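Local coordinates for protein 3-chlorocatechol 1,2-dioxygenase (Rhodococcus opacus, PDB 2BOY) that probably cleaves the aromatic ring of catechols between the two hydroxyl-bearing carbons, using a ferric iron, in the breakdown of chlorinated aromatic compounds, at residues K12-A15 against A16-V20; E24-S27 against Y28-K32; K44-W47 against P48-L51. All coordinates share one frame; numbering follows the deposited sequence.

Contact 1: K12-A15 against A16-V20; sequences KMIA and AINAV. With LPP (2-(hexadecanoyloxy)-1-[(phosphonooxy)methyl]ethyl hexadecanoate), chain B.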
loop_
_atom_site.group_PDB
_atom_site.type_symbol
_atom_site.label_atom_id
_atom_site.label_comp_id
_atom_site.label_asym_id
_atom_site.label_seq_id
_atom_site.Cartn_x
_atom_site.Cartn_y
_atom_site.Cartn_z
ATOM N N LYS A 12 -8.637 -4.559 10.949
ATOM C CA LYS A 12 -8.833 -3.221 11.503
ATOM C C LYS A 12 -8.367 -2.132 10.522
ATOM O O LYS A 12 -9.051 -1.134 10.365
ATOM C CB LYS A 12 -8.094 -3.061 12.836
ATOM C CG LYS A 12 -8.749 -3.868 14.009
ATOM C CD LYS A 12 -7.864 -3.812 15.268
ATOM C CE LYS A 12 -8.460 -4.610 16.426
ATOM N NZ LYS A 12 -8.005 -4.016 17.736
ATOM N N MET A 13 -7.198 -2.330 9.907
ATOM C CA MET A 13 -6.643 -1.377 8.911
ATOM C C MET A 13 -7.610 -1.196 7.729
ATOM O O MET A 13 -7.983 -0.058 7.362
ATOM C CB MET A 13 -5.258 -1.863 8.432
ATOM C CG MET A 13 -4.214 -1.769 9.569
ATOM S SD MET A 13 -2.580 -2.237 9.070
ATOM C CE MET A 13 -1.645 -1.964 10.661
ATOM N N ILE A 14 -7.987 -2.311 7.113
ATOM C CA ILE A 14 -8.904 -2.296 5.957
ATOM C C ILE A 14 -10.229 -1.606 6.312
ATOM O O ILE A 14 -10.667 -0.697 5.608
ATOM C CB ILE A 14 -9.123 -3.745 5.431
ATOM C CG1 ILE A 14 -7.798 -4.282 4.862
ATOM C CG2 ILE A 14 -10.221 -3.773 4.353
ATOM C CD1 ILE A 14 -7.861 -5.744 4.436
ATOM N N ALA A 15 -10.820 -1.974 7.452
ATOM C CA ALA A 15 -12.083 -1.352 7.877
ATOM C C ALA A 15 -11.923 0.143 8.038
ATOM O O ALA A 15 -12.794 0.934 7.655
ATOM C CB ALA A 15 -12.580 -1.968 9.175
ATOM N N ALA A 16 -10.807 0.536 8.643
ATOM C CA ALA A 16 -10.546 1.935 8.884
ATOM C C ALA A 16 -10.414 2.706 7.560
ATOM O O ALA A 16 -10.904 3.838 7.437
ATOM C CB ALA A 16 -9.266 2.084 9.732
ATOM N N ILE A 17 -9.748 2.113 6.569
ATOM C CA ILE A 17 -9.600 2.791 5.278
ATOM C C ILE A 17 -10.975 2.895 4.607
ATOM O O ILE A 17 -11.326 3.931 4.058
ATOM C CB ILE A 17 -8.621 2.023 4.417
ATOM C CG1 ILE A 17 -7.191 2.309 4.920
ATOM C CG2 ILE A 17 -8.747 2.411 2.958
ATOM C CD1 ILE A 17 -6.266 1.256 4.505
ATOM N N ASN A 18 -11.768 1.828 4.712
ATOM C CA ASN A 18 -13.128 1.846 4.132
ATOM C C ASN A 18 -14.071 2.858 4.819
ATOM O O ASN A 18 -14.961 3.412 4.198
ATOM C CB ASN A 18 -13.717 0.420 4.069
ATOM C CG ASN A 18 -13.179 -0.381 2.876
ATOM O OD1 ASN A 18 -12.855 0.180 1.839
ATOM N ND2 ASN A 18 -13.057 -1.681 3.042
ATOM N N ALA A 19 -13.875 3.111 6.110
ATOM C CA ALA A 19 -14.672 4.135 6.810
ATOM C C ALA A 19 -14.338 5.516 6.265
ATOM O O ALA A 19 -15.207 6.356 6.080
ATOM C CB ALA A 19 -14.404 4.088 8.320
ATOM N N VAL A 20 -13.066 5.753 6.003
ATOM C CA VAL A 20 -12.642 7.008 5.406
ATOM C C VAL A 20 -13.199 7.177 3.973
ATOM O O VAL A 20 -13.620 8.272 3.574
ATOM C CB VAL A 20 -11.084 7.142 5.384
ATOM C CG1 VAL A 20 -10.666 8.402 4.609
ATOM C CG2 VAL A 20 -10.552 7.206 6.816
HETATM C C7 LPP B . 4.945 -13.674 6.283
HETATM O O9 LPP B . 3.548 -14.013 6.256
HETATM O O27 LPP B . 3.628 -13.299 9.363
HETATM C C11 LPP B . 2.889 -13.546 5.018
HETATM O O10 LPP B . 2.362 -14.369 4.278
HETATM C C12 LPP B . 2.833 -12.072 4.662
HETATM C C13 LPP B . 1.911 -11.334 5.632
HETATM C C14 LPP B . 0.994 -10.365 4.895
HETATM C C15 LPP B . 1.271 -8.931 5.331
HETATM C C16 LPP B . 0.081 -8.042 5.020
HETATM C C17 LPP B . 0.479 -6.590 5.033
HETATM C C18 LPP B . -0.739 -5.741 4.769
HETATM C C19 LPP B . -0.370 -4.291 4.553
HETATM C C20 LPP B . -1.345 -3.378 5.292
HETATM C C21 LPP B . -2.795 -3.702 4.961
HETATM C C22 LPP B . -3.297 -2.866 3.793
HETATM C C23 LPP B . -4.486 -2.036 4.221
HETATM C C24 LPP B . -4.007 -0.776 4.918
HETATM C C29 LPP B . 3.352 -12.178 8.950
HETATM C C30 LPP B . 3.323 -10.996 9.890
HETATM C C31 LPP B . 2.358 -9.947 9.345
HETATM C C32 LPP B . 1.431 -9.431 10.439
HETATM C C33 LPP B . 0.564 -8.274 9.945
HETATM C C34 LPP B . 1.246 -6.936 10.217
HETATM C C35 LPP B . 0.542 -5.802 9.496
HETATM C C36 LPP B . 1.241 -4.492 9.802
HETATM C C37 LPP B . 1.373 -3.648 8.574
HETATM C C38 LPP B . 2.258 -2.433 8.845
HETATM C C39 LPP B . 2.591 -1.738 7.532
HETATM C C40 LPP B . 1.458 -0.810 7.072
HETATM C C41 LPP B . 1.339 -0.834 5.547
HETATM C C42 LPP B . 0.349 0.202 4.994
HETATM C C43 LPP B . 0.661 0.514 3.523
HETATM C C44 LPP B . -0.437 1.299 2.822
#
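Ile14 and Asn18 lie side by side one helical turn apart and point the same way. The CG2 methyl of Ile14 meets the amide nitrogen ND2 of Asn18 at 3.8 Å. Asn18 CG is anti to its carbonyl carbon (chi1 -79°), which leans the amide back along the helix, beside Ile14. Asn18 ND2 is hydrogen-bonded to the backbone oxygen of Phe54 of the second subunit, so its amide is tied across the dimer.

Met13 and Ile17 form a second row. Met13 runs out extended beyond CG, and its methyl CE reaches the acyl carbon C36 of a bound phospholipid at 3.9 Å. Ile17 follows one turn later. Its CD1 methyl faces C24, the last modelled carbon of the other acyl chain of the same lipid, but the modelled distance is too short to rest on. Met13 CB also meets C24, at 3.9 Å. Met13 therefore touches both acyl chains, one with CE and the other with CB.

All of this belongs to a regular alpha-helix, the long N-terminal helix 3-24. Its i to i+4 backbone bonds include Ile17 N to Met13 O at 2.9 Å and Asn18 N to Ile14 O at 2.9 Å, the latter with an N-H...O angle of 164°.

Ala16 and Lys12 face the second subunit. The methyl of Ala16 rests 3.3 Å from Lys12 O, and Ala16 packs on Ala16 of the second subunit. Lys12 points away from the following turn. Its NZ forms salt bridges with Asp23 and Glu24 of the second subunit.

Contact 2: E24-S27 against Y28-K32; sequences EKVS and YSEYK. With LPP (2-(hexadecanoyloxy)-1-[(phosphonooxy)methyl]ethyl hexadecanoate), chain K.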
loop_
_atom_site.group_PDB
_atom_site.type_symbol
_atom_site.label_atom_id
_atom_site.label_comp_id
_atom_site.label_asym_id
_atom_site.label_seq_id
_atom_site.Cartn_x
_atom_site.Cartn_y
_atom_site.Cartn_z
ATOM N N GLU A 24 -15.496 10.369 3.421
ATOM C CA GLU A 24 -15.047 11.384 2.478
ATOM C C GLU A 24 -15.617 11.288 1.069
ATOM O O GLU A 24 -15.310 12.141 0.241
ATOM C CB GLU A 24 -13.514 11.455 2.438
ATOM C CG GLU A 24 -12.931 11.736 3.801
ATOM C CD GLU A 24 -12.891 13.222 4.116
ATOM O OE1 GLU A 24 -12.930 14.074 3.174
ATOM O OE2 GLU A 24 -12.794 13.536 5.315
ATOM N N LYS A 25 -16.449 10.273 0.807
ATOM C CA LYS A 25 -17.021 10.046 -0.530
ATOM C C LYS A 25 -15.924 9.985 -1.596
ATOM O O LYS A 25 -15.941 10.689 -2.624
ATOM C CB LYS A 25 -18.069 11.120 -0.874
ATOM C CG LYS A 25 -19.110 11.360 0.206
ATOM C CD LYS A 25 -20.186 10.313 0.265
ATOM C CE LYS A 25 -21.386 10.804 1.102
ATOM N NZ LYS A 25 -21.776 12.197 0.718
ATOM N N VAL A 26 -14.932 9.139 -1.341
ATOM C CA VAL A 26 -13.840 8.972 -2.282
ATOM C C VAL A 26 -14.453 8.426 -3.572
ATOM O O VAL A 26 -15.296 7.534 -3.516
ATOM C CB VAL A 26 -12.759 8.042 -1.686
ATOM C CG1 VAL A 26 -11.690 7.699 -2.711
ATOM C CG2 VAL A 26 -12.150 8.674 -0.387
ATOM N N SER A 27 -14.043 8.980 -4.704
ATOM C CA SER A 27 -14.662 8.693 -5.998
ATOM C C SER A 27 -13.952 7.583 -6.770
ATOM O O SER A 27 -12.871 7.132 -6.365
ATOM C CB SER A 27 -14.684 9.960 -6.838
ATOM O OG SER A 27 -13.390 10.249 -7.384
ATOM N N TYR A 28 -14.543 7.143 -7.892
ATOM C CA TYR A 28 -13.912 6.098 -8.694
ATOM C C TYR A 28 -12.666 6.684 -9.328
ATOM O O TYR A 28 -11.657 5.984 -9.540
ATOM C CB TYR A 28 -14.885 5.538 -9.771
ATOM C CG TYR A 28 -15.406 4.139 -9.461
ATOM C CD1 TYR A 28 -14.562 3.040 -9.503
ATOM C CD2 TYR A 28 -16.732 3.925 -9.135
ATOM C CE1 TYR A 28 -15.022 1.748 -9.223
ATOM C CE2 TYR A 28 -17.211 2.621 -8.844
ATOM C CZ TYR A 28 -16.340 1.545 -8.913
ATOM O OH TYR A 28 -16.758 0.246 -8.629
ATOM N N SER A 29 -12.724 7.990 -9.642
ATOM C CA SER A 29 -11.596 8.636 -10.293
ATOM C C SER A 29 -10.376 8.692 -9.328
ATOM O O SER A 29 -9.232 8.424 -9.718
ATOM C CB SER A 29 -11.986 10.045 -10.783
ATOM O OG SER A 29 -10.799 10.735 -11.155
ATOM N N GLU A 30 -10.644 9.071 -8.094
ATOM C CA GLU A 30 -9.668 9.042 -7.003
ATOM C C GLU A 30 -9.108 7.620 -6.755
ATOM O O GLU A 30 -7.895 7.468 -6.593
ATOM C CB GLU A 30 -10.298 9.630 -5.737
ATOM C CG GLU A 30 -10.542 11.145 -5.895
ATOM C CD GLU A 30 -11.387 11.761 -4.800
ATOM O OE1 GLU A 30 -12.147 11.048 -4.143
ATOM O OE2 GLU A 30 -11.274 12.987 -4.582
ATOM N N TYR A 31 -9.992 6.614 -6.739
ATOM C CA TYR A 31 -9.596 5.193 -6.597
ATOM C C TYR A 31 -8.647 4.773 -7.728
ATOM O O TYR A 31 -7.629 4.149 -7.465
ATOM C CB TYR A 31 -10.833 4.319 -6.682
ATOM C CG TYR A 31 -10.621 2.832 -6.493
ATOM C CD1 TYR A 31 -10.954 1.920 -7.523
ATOM C CD2 TYR A 31 -10.157 2.323 -5.291
ATOM C CE1 TYR A 31 -10.797 0.508 -7.338
ATOM C CE2 TYR A 31 -10.010 0.938 -5.100
ATOM C CZ TYR A 31 -10.326 0.042 -6.131
ATOM O OH TYR A 31 -10.188 -1.315 -5.914
ATOM N N LYS A 32 -8.982 5.124 -8.975
ATOM C CA LYS A 32 -8.112 4.790 -10.109
ATOM C C LYS A 32 -6.763 5.502 -10.046
ATOM O O LYS A 32 -5.722 4.893 -10.328
ATOM C CB LYS A 32 -8.810 5.044 -11.459
ATOM C CG LYS A 32 -9.955 4.066 -11.735
ATOM C CD LYS A 32 -10.885 4.578 -12.858
ATOM C CE LYS A 32 -12.177 3.751 -12.959
ATOM N NZ LYS A 32 -11.875 2.403 -13.538
HETATM C C6 LPP K . -4.211 13.477 -8.735
HETATM C C7 LPP K . -3.634 12.656 -7.577
HETATM C C8 LPP K . -4.749 11.758 -7.028
HETATM O O9 LPP K . -2.507 11.857 -8.041
HETATM O O27 LPP K . -5.106 12.083 -5.679
HETATM C C11 LPP K . -1.438 11.563 -7.046
HETATM O O10 LPP K . -0.268 11.606 -7.422
HETATM C C12 LPP K . -1.743 11.205 -5.589
HETATM C C13 LPP K . -1.977 9.705 -5.428
HETATM C C14 LPP K . -2.763 9.372 -4.163
HETATM C C15 LPP K . -2.404 7.985 -3.632
HETATM C C16 LPP K . -2.925 7.770 -2.218
HETATM C C17 LPP K . -2.916 6.305 -1.821
HETATM C C18 LPP K . -2.499 6.144 -0.371
HETATM C C19 LPP K . -3.415 5.158 0.358
HETATM C C20 LPP K . -3.408 5.383 1.879
HETATM C C21 LPP K . -2.173 4.792 2.545
HETATM C C29 LPP K . -6.507 11.757 -5.424
HETATM O O28 LPP K . -7.255 11.611 -6.380
HETATM C C30 LPP K . -7.040 11.637 -4.005
HETATM C C31 LPP K . -6.476 10.394 -3.324
HETATM C C32 LPP K . -7.514 9.676 -2.459
HETATM C C33 LPP K . -6.939 8.386 -1.901
HETATM C C34 LPP K . -8.014 7.322 -1.696
HETATM C C35 LPP K . -7.381 5.963 -1.472
HETATM C C36 LPP K . -8.369 4.827 -1.716
HETATM C C37 LPP K . -7.628 3.532 -2.053
HETATM C C38 LPP K . -7.259 2.783 -0.782
HETATM C C39 LPP K . -5.913 2.079 -0.906
HETATM C C40 LPP K . -5.576 1.374 0.404
HETATM C C41 LPP K . -4.076 1.202 0.578
HETATM C C42 LPP K . -3.721 -0.195 1.073
HETATM C C43 LPP K . -2.273 -0.532 0.710
#
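Glu30 folds back on Ser27 at the start of helix 28-43. Its CB lies 3.6 Å from Ser27 OG. CG is anti to the carbonyl carbon of Glu30 (chi1 -69°), which sends the side chain back toward the helix start. CG passes 3.3 Å from Ser27 OG and also meets the ester carbonyl oxygen O28 of a bound phospholipid at 3.4 Å. The carboxylate carbon CD remains near the serine hydroxyl. At the tip, OE1 accepts a hydrogen bond from Ser27 N at 2.9 Å. The donor comes from the anti side, 29° out of the carboxylate plane. OE1 also lies 3.7 Å from the CG1 methyl of Val26. The other oxygen, OE2, forms a salt bridge with Arg5 of the second subunit.

Ser27 answers this bond. Its OG accepts from Glu30 N at 3.1 Å, and the bond is nearly straight at 174°. The two reciprocal bonds make a capping box, with Ser27 as N-cap. Ser27 O accepts from Tyr31 N at 2.9 Å, the first i to i+4 bond from the cap.

The cap closes the short link between helix 3-24 and helix 28-43. Val26 and Glu30 belong to the lipid pocket here. On the dimer side, Tyr28 OH is hydrogen-bonded to Glu56 and Tyr31 OH to Asp52, both of the second subunit, so the start of helix 28-43 packs against that subunit's helices 47-54 and 56-64.

Contact 3: K44-W47 against P48-L51; sequences KNEW and PLFL. Unlike the reference sequence in segment 44-47: Lys44 (reference Gln).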
loop_
_atom_site.group_PDB
_atom_site.type_symbol
_atom_site.label_atom_id
_atom_site.label_comp_id
_atom_site.label_asym_id
_atom_site.label_seq_id
_atom_site.Cartn_x
_atom_site.Cartn_y
_atom_site.Cartn_z
ATOM N N LYS A 44 9.038 1.968 -8.873
ATOM C CA LYS A 44 10.192 2.827 -8.582
ATOM C C LYS A 44 10.966 2.368 -7.328
ATOM O O LYS A 44 11.853 3.061 -6.855
ATOM C CB LYS A 44 9.717 4.259 -8.459
ATOM C CG LYS A 44 8.850 4.694 -9.618
ATOM C CD LYS A 44 9.712 5.136 -10.823
ATOM C CE LYS A 44 9.298 4.410 -12.079
ATOM N N ASN A 45 10.641 1.185 -6.818
ATOM C CA ASN A 45 11.353 0.608 -5.650
ATOM C C ASN A 45 11.348 1.521 -4.422
ATOM O O ASN A 45 12.379 1.675 -3.696
ATOM C CB ASN A 45 12.790 0.202 -5.996
ATOM C CG ASN A 45 12.854 -0.800 -7.158
ATOM O OD1 ASN A 45 12.249 -1.858 -7.108
ATOM N ND2 ASN A 45 13.579 -0.445 -8.208
ATOM N N GLU A 46 10.183 2.098 -4.181
ATOM C CA GLU A 46 10.005 3.023 -3.074
ATOM C C GLU A 46 9.149 2.479 -1.922
ATOM O O GLU A 46 8.719 3.267 -1.069
ATOM C CB GLU A 46 9.388 4.343 -3.596
ATOM C CG GLU A 46 10.451 5.253 -4.195
ATOM C CD GLU A 46 10.037 6.712 -4.244
ATOM O OE1 GLU A 46 8.905 7.074 -3.805
ATOM O OE2 GLU A 46 10.854 7.511 -4.746
ATOM N N TRP A 47 8.889 1.168 -1.862
ATOM C CA TRP A 47 8.176 0.680 -0.662
ATOM C C TRP A 47 8.904 0.989 0.658
ATOM O O TRP A 47 8.297 1.514 1.569
ATOM C CB TRP A 47 7.784 -0.812 -0.784
ATOM C CG TRP A 47 6.562 -0.902 -1.640
ATOM C CD1 TRP A 47 6.473 -1.384 -2.910
ATOM C CD2 TRP A 47 5.274 -0.415 -1.295
ATOM N NE1 TRP A 47 5.185 -1.250 -3.373
ATOM C CE2 TRP A 47 4.423 -0.660 -2.394
ATOM C CE3 TRP A 47 4.738 0.199 -0.143
ATOM C CZ2 TRP A 47 3.072 -0.293 -2.396
ATOM C CZ3 TRP A 47 3.392 0.560 -0.133
ATOM C CH2 TRP A 47 2.569 0.302 -1.263
ATOM N N PRO A 48 10.198 0.692 0.783
ATOM C CA PRO A 48 10.892 1.031 2.038
ATOM C C PRO A 48 10.848 2.543 2.350
ATOM O O PRO A 48 10.569 2.884 3.505
ATOM C CB PRO A 48 12.312 0.515 1.823
ATOM C CG PRO A 48 12.200 -0.568 0.728
ATOM C CD PRO A 48 11.053 -0.089 -0.145
ATOM N N LEU A 49 11.049 3.415 1.352
ATOM C CA LEU A 49 10.972 4.840 1.592
ATOM C C LEU A 49 9.577 5.249 2.065
ATOM O O LEU A 49 9.424 5.912 3.090
ATOM C CB LEU A 49 11.376 5.619 0.328
ATOM C CG LEU A 49 11.184 7.145 0.355
ATOM C CD1 LEU A 49 12.017 7.846 1.443
ATOM C CD2 LEU A 49 11.577 7.677 -1.046
ATOM N N PHE A 50 8.546 4.856 1.312
ATOM C CA PHE A 50 7.184 5.250 1.652
ATOM C C PHE A 50 6.822 4.790 3.056
ATOM O O PHE A 50 6.313 5.573 3.878
ATOM C CB PHE A 50 6.204 4.627 0.648
ATOM C CG PHE A 50 4.767 4.842 1.009
ATOM C CD1 PHE A 50 3.947 3.756 1.316
ATOM C CD2 PHE A 50 4.237 6.112 1.102
ATOM C CE1 PHE A 50 2.606 3.954 1.643
ATOM C CE2 PHE A 50 2.901 6.311 1.467
ATOM C CZ PHE A 50 2.102 5.219 1.736
ATOM N N LEU A 51 7.065 3.500 3.320
ATOM C CA LEU A 51 6.684 2.954 4.615
ATOM C C LEU A 51 7.492 3.601 5.735
ATOM O O LEU A 51 6.930 3.929 6.794
ATOM C CB LEU A 51 6.900 1.435 4.630
ATOM C CG LEU A 51 5.997 0.731 3.585
ATOM C CD1 LEU A 51 6.401 -0.754 3.485
ATOM C CD2 LEU A 51 4.518 0.906 3.906
HETATM O O HOH W 1 12.883 2.713 -1.149
#
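Pro48 CD sits beside Trp47 CB, 3.4 Å away, as their peptide link largely dictates, in the first turn of helix 47-54. Glu46 is the N-cap, and the preceding Asn45, with positive phi, is the C-prime residue of the Schellman motif that ends helix 28-43.

Leu49 lies alongside Glu46, its CD2 methyl 3.7 Å from the carboxylate carbon CD. A water accepts from Leu49 N and donates to Asn45 O, bridging the turn.

Phe50 N donates to Glu46 O at 2.9 Å. Its ring has CG anti to the backbone N (chi1 173°), which brings CD1 within 3.6 Å of Trp47 CZ3. The ring planes meet at 75°.

Leu51 N donates to Trp47 O at 2.9 Å. Its CG meets the indole edge, in the ring plane, 4.0 Å from Trp47 CE3. Leu51 also touches a bound phospholipid and Tyr31 of the second subunit. Cut back to alanine, this position would probably leave a gap at the indole edge and lose that packing.

Trp47 packs on Leu38 and Val41 of helix 28-43. Glu46 OE1 is hydrogen-bonded to Thr175 N, and Phe50 rests on Leu178, both of helix 174-181.

In the fold
The three contacts follow in series along the N-terminal helical region. Contacts 1 and 2 touch through Val20 O and Val26 CG2, 4.2 Å apart, and their centres are about 15 Å apart. Contact 3 lies farther in, its centre about 22 Å from that of contact 1 and about 23 Å from that of contact 2. All three reach the second subunit and bound phospholipid. Contact 3 reaches the benzhydroxamic acid pocket of its own chain through Leu49, while contact 2 touches Asp52, a pocket residue, of the second subunit. The side chain of Leu49 is about 9 Å from that of Tyr133 and about 10 Å from that of His193, both iron ligands.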